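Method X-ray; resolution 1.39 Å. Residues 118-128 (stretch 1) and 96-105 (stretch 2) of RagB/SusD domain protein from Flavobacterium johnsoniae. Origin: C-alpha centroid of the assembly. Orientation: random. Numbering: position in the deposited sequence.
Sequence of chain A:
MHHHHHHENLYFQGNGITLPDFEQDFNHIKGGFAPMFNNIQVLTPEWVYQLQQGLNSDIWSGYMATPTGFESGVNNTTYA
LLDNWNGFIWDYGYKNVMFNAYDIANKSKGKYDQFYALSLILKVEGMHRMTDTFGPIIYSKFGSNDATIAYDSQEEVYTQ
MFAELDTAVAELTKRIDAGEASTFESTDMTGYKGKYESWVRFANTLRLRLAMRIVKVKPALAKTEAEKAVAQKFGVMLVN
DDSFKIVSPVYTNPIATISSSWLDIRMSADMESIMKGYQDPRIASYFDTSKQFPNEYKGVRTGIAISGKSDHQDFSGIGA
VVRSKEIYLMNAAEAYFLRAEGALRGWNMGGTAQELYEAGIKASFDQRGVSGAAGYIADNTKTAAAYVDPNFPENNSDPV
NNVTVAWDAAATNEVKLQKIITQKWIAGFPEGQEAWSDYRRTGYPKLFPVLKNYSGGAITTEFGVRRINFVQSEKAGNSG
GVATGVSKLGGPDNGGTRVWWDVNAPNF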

# COMPACT_ATOMS: atom_id res chain seq x y z
N LEU A 118 12.73 -5.76 30.52
CA LEU A 118 12.84 -4.31 30.46
C LEU A 118 13.56 -3.89 29.18
O LEU A 118 13.19 -2.89 28.55
CB LEU A 118 13.53 -3.75 31.71
CG LEU A 118 12.65 -3.91 32.96
CD1 LEU A 118 13.49 -3.83 34.23
CD2 LEU A 118 11.55 -2.86 32.98
N SER A 119 14.59 -4.65 28.79
CA SER A 119 15.32 -4.34 27.56
C SER A 119 14.41 -4.45 26.34
O SER A 119 14.55 -3.66 25.40
CB SER A 119 16.58 -5.20 27.40
OG SER A 119 16.28 -6.52 26.96
N LEU A 120 13.48 -5.41 26.35
CA LEU A 120 12.55 -5.58 25.23
C LEU A 120 11.61 -4.38 25.09
O LEU A 120 11.33 -3.92 23.98
CB LEU A 120 11.75 -6.87 25.38
CG LEU A 120 12.52 -8.17 25.16
CD1 LEU A 120 11.61 -9.36 25.45
CD2 LEU A 120 13.08 -8.23 23.74
N ILE A 121 11.11 -3.88 26.21
CA ILE A 121 10.23 -2.72 26.17
C ILE A 121 10.96 -1.50 25.60
O ILE A 121 10.45 -0.80 24.72
CB ILE A 121 9.62 -2.41 27.55
CG1 ILE A 121 8.82 -3.63 28.04
CG2 ILE A 121 8.73 -1.18 27.49
CD1 ILE A 121 8.36 -3.51 29.51
N LEU A 122 12.17 -1.25 26.10
CA LEU A 122 12.98 -0.15 25.58
C LEU A 122 13.34 -0.36 24.11
O LEU A 122 13.37 0.60 23.33
CB LEU A 122 14.25 0.01 26.42
CG LEU A 122 14.08 0.88 27.65
CD1 LEU A 122 15.34 0.77 28.51
CD2 LEU A 122 13.82 2.32 27.23
N LYS A 123 13.63 -1.60 23.75
CA LYS A 123 13.95 -1.96 22.37
C LYS A 123 12.80 -1.58 21.44
O LYS A 123 13.02 -0.92 20.41
CB LYS A 123 14.23 -3.45 22.26
CG LYS A 123 14.62 -3.94 20.87
CD LYS A 123 14.61 -5.46 20.85
CE LYS A 123 15.15 -6.03 19.54
NZ LYS A 123 15.00 -7.50 19.49
N VAL A 124 11.58 -1.97 21.80
CA VAL A 124 10.43 -1.67 20.96
C VAL A 124 10.18 -0.15 20.93
O VAL A 124 9.88 0.41 19.87
CB VAL A 124 9.19 -2.45 21.41
CG1 VAL A 124 7.96 -2.02 20.61
CG2 VAL A 124 9.44 -3.96 21.25
N GLU A 125 10.35 0.52 22.06
CA GLU A 125 10.18 1.97 22.08
C GLU A 125 11.14 2.66 21.12
O GLU A 125 10.74 3.57 20.38
CB GLU A 125 10.36 2.51 23.51
CG GLU A 125 10.55 4.03 23.59
CD GLU A 125 9.42 4.86 22.98
OE1 GLU A 125 8.31 4.33 22.72
OE2 GLU A 125 9.66 6.07 22.76
N GLY A 126 12.40 2.24 21.09
CA GLY A 126 13.34 2.86 20.17
C GLY A 126 13.19 2.38 18.74
O GLY A 126 13.27 3.18 17.79
N MET A 127 12.99 1.09 18.55
CA MET A 127 13.03 0.53 17.20
C MET A 127 11.74 0.68 16.38
O MET A 127 11.80 0.67 15.15
CB MET A 127 13.55 -0.91 17.19
CG MET A 127 14.96 -1.04 17.80
SD MET A 127 16.23 0.01 17.03
CE MET A 127 16.33 -0.72 15.40
N HIS A 128 10.58 0.83 17.03
CA HIS A 128 9.37 1.11 16.24
C HIS A 128 9.54 2.43 15.48
O HIS A 128 9.07 2.57 14.35
CB HIS A 128 8.07 1.06 17.06
CG HIS A 128 7.74 2.34 17.78
ND1 HIS A 128 8.29 2.67 19.00
CD2 HIS A 128 6.93 3.38 17.44
CE1 HIS A 128 7.82 3.85 19.39
NE2 HIS A 128 7.00 4.30 18.46
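Stretch 2, residues 96-105: NVMFNAYDIA

No direct hydrogen bond joins these two stretches; a single water links them. This water donates to Ala-101 O at 2.8 Å and to Ser-119 OG at 2.9 Å. It spans a gap too wide for direct bonding, since Ser-119 OG and Ala-101 O are 4.3 Å apart.

Both stretches are helical throughout, and both helices extend beyond the residues given here. Stretch 2 has a wider pi-type turn at 96-98, then regular i to i+4 bonding, starting with Ala-101 N to Val-97 O at 3.0 Å. It runs nearly antiparallel to stretch 1. The angle between the N-to-C directions is 156°, with a signed crossing angle of -156°. The axes approach to 9.4 Å.

Ala-101 lies across from Ser-119, with their CA atoms 5.6 Å apart. Val-97 lies across from Gly-126, with CA atoms 6.4 Å apart. The absence of a side chain at Gly-126 matters here. Gly-126 CA is 4.1 Å from Val-97 CG1, and a CB modelled on the glycine would fall 2.7 Å from that methyl, a clash.

The remaining contact is mainly apolar. At one end, Ile-104 CG2 meets Ser-119 CB at 3.6 Å. In the middle, the extended Lys-123 chain, all t, lies along stretch 2. Its CG is 3.7 Å from Ala-101 CB, and its CE is 3.7 Å from Met-98 CE. Lys-123 NZ is hydrogen-bonded elsewhere in the structure. Met-127 touches two residues: its SD is 4.1 Å from Val-97 CG1, and its CG is 3.9 Å from Met-98 SD.

Phe-99 and Asp-103 are out of reach of stretch 1. Asn-100 turns its end away and bonds within its own helix, ND2 to Asn-96 O at 2.8 Å. The contact buries 391 Å², both sides summed.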

# COMPACT_ATOMS: atom_id res chain seq x y z
N ASN A 96 23.34 2.46 19.56
CA ASN A 96 23.02 2.70 20.97
C ASN A 96 21.77 2.02 21.48
O ASN A 96 21.74 1.55 22.61
CB ASN A 96 22.93 4.19 21.24
CG ASN A 96 24.25 4.87 21.07
OD1 ASN A 96 25.19 4.61 21.83
ND2 ASN A 96 24.36 5.73 20.06
N VAL A 97 20.72 1.99 20.67
CA VAL A 97 19.52 1.29 21.10
C VAL A 97 19.59 -0.20 20.74
O VAL A 97 19.53 -1.06 21.62
CB VAL A 97 18.24 1.93 20.51
CG1 VAL A 97 17.02 1.12 20.90
CG2 VAL A 97 18.12 3.36 21.01
N MET A 98 19.73 -0.50 19.45
CA MET A 98 19.68 -1.90 19.03
C MET A 98 20.83 -2.73 19.59
O MET A 98 20.61 -3.84 20.07
CB MET A 98 19.61 -2.02 17.50
CG MET A 98 19.27 -3.42 17.03
SD MET A 98 17.57 -3.88 17.47
CE MET A 98 17.48 -5.48 16.66
N PHE A 99 22.04 -2.20 19.54
CA PHE A 99 23.16 -3.00 20.01
C PHE A 99 23.00 -3.37 21.48
O PHE A 99 23.26 -4.51 21.88
CB PHE A 99 24.52 -2.34 19.81
CG PHE A 99 25.62 -3.09 20.50
CD1 PHE A 99 26.13 -4.24 19.94
CD2 PHE A 99 26.08 -2.69 21.74
CE1 PHE A 99 27.12 -4.97 20.58
CE2 PHE A 99 27.07 -3.41 22.40
CZ PHE A 99 27.58 -4.55 21.82
N ASN A 100 22.58 -2.41 22.29
CA ASN A 100 22.43 -2.70 23.71
C ASN A 100 21.25 -3.61 24.02
O ASN A 100 21.32 -4.41 24.94
CB ASN A 100 22.43 -1.42 24.53
CG ASN A 100 23.80 -0.79 24.57
OD1 ASN A 100 24.73 -1.35 25.15
ND2 ASN A 100 23.94 0.36 23.94
N ALA A 101 20.18 -3.53 23.23
CA ALA A 101 19.10 -4.49 23.38
C ALA A 101 19.63 -5.91 23.14
O ALA A 101 19.32 -6.83 23.89
CB ALA A 101 17.95 -4.18 22.41
N TYR A 102 20.42 -6.05 22.09
CA TYR A 102 21.00 -7.33 21.70
C TYR A 102 21.95 -7.83 22.80
O TYR A 102 21.87 -8.99 23.22
CB TYR A 102 21.74 -7.12 20.38
CG TYR A 102 22.59 -8.25 19.87
CD1 TYR A 102 22.01 -9.39 19.32
CD2 TYR A 102 23.98 -8.16 19.87
CE1 TYR A 102 22.79 -10.42 18.82
CE2 TYR A 102 24.76 -9.18 19.37
CZ TYR A 102 24.16 -10.31 18.85
OH TYR A 102 24.93 -11.34 18.35
N ASP A 103 22.83 -6.95 23.25
CA ASP A 103 23.84 -7.29 24.24
C ASP A 103 23.18 -7.67 25.57
O ASP A 103 23.52 -8.68 26.17
CB ASP A 103 24.81 -6.11 24.42
CG ASP A 103 26.08 -6.49 25.16
OD1 ASP A 103 26.61 -7.60 24.94
OD2 ASP A 103 26.55 -5.66 25.97
N ILE A 104 22.23 -6.85 26.02
CA ILE A 104 21.51 -7.16 27.25
C ILE A 104 20.78 -8.50 27.14
O ILE A 104 20.81 -9.31 28.07
CB ILE A 104 20.51 -6.04 27.64
CG1 ILE A 104 21.26 -4.76 28.03
CG2 ILE A 104 19.61 -6.49 28.80
CD1 ILE A 104 20.38 -3.53 28.04
N ALA A 105 20.14 -8.75 26.00
CA ALA A 105 19.43 -10.01 25.82
C ALA A 105 20.39 -11.19 25.92
O ALA A 105 20.09 -12.19 26.58
CB ALA A 105 18.69 -10.02 24.49
O HOH W 1 16.53 -7.06 24.14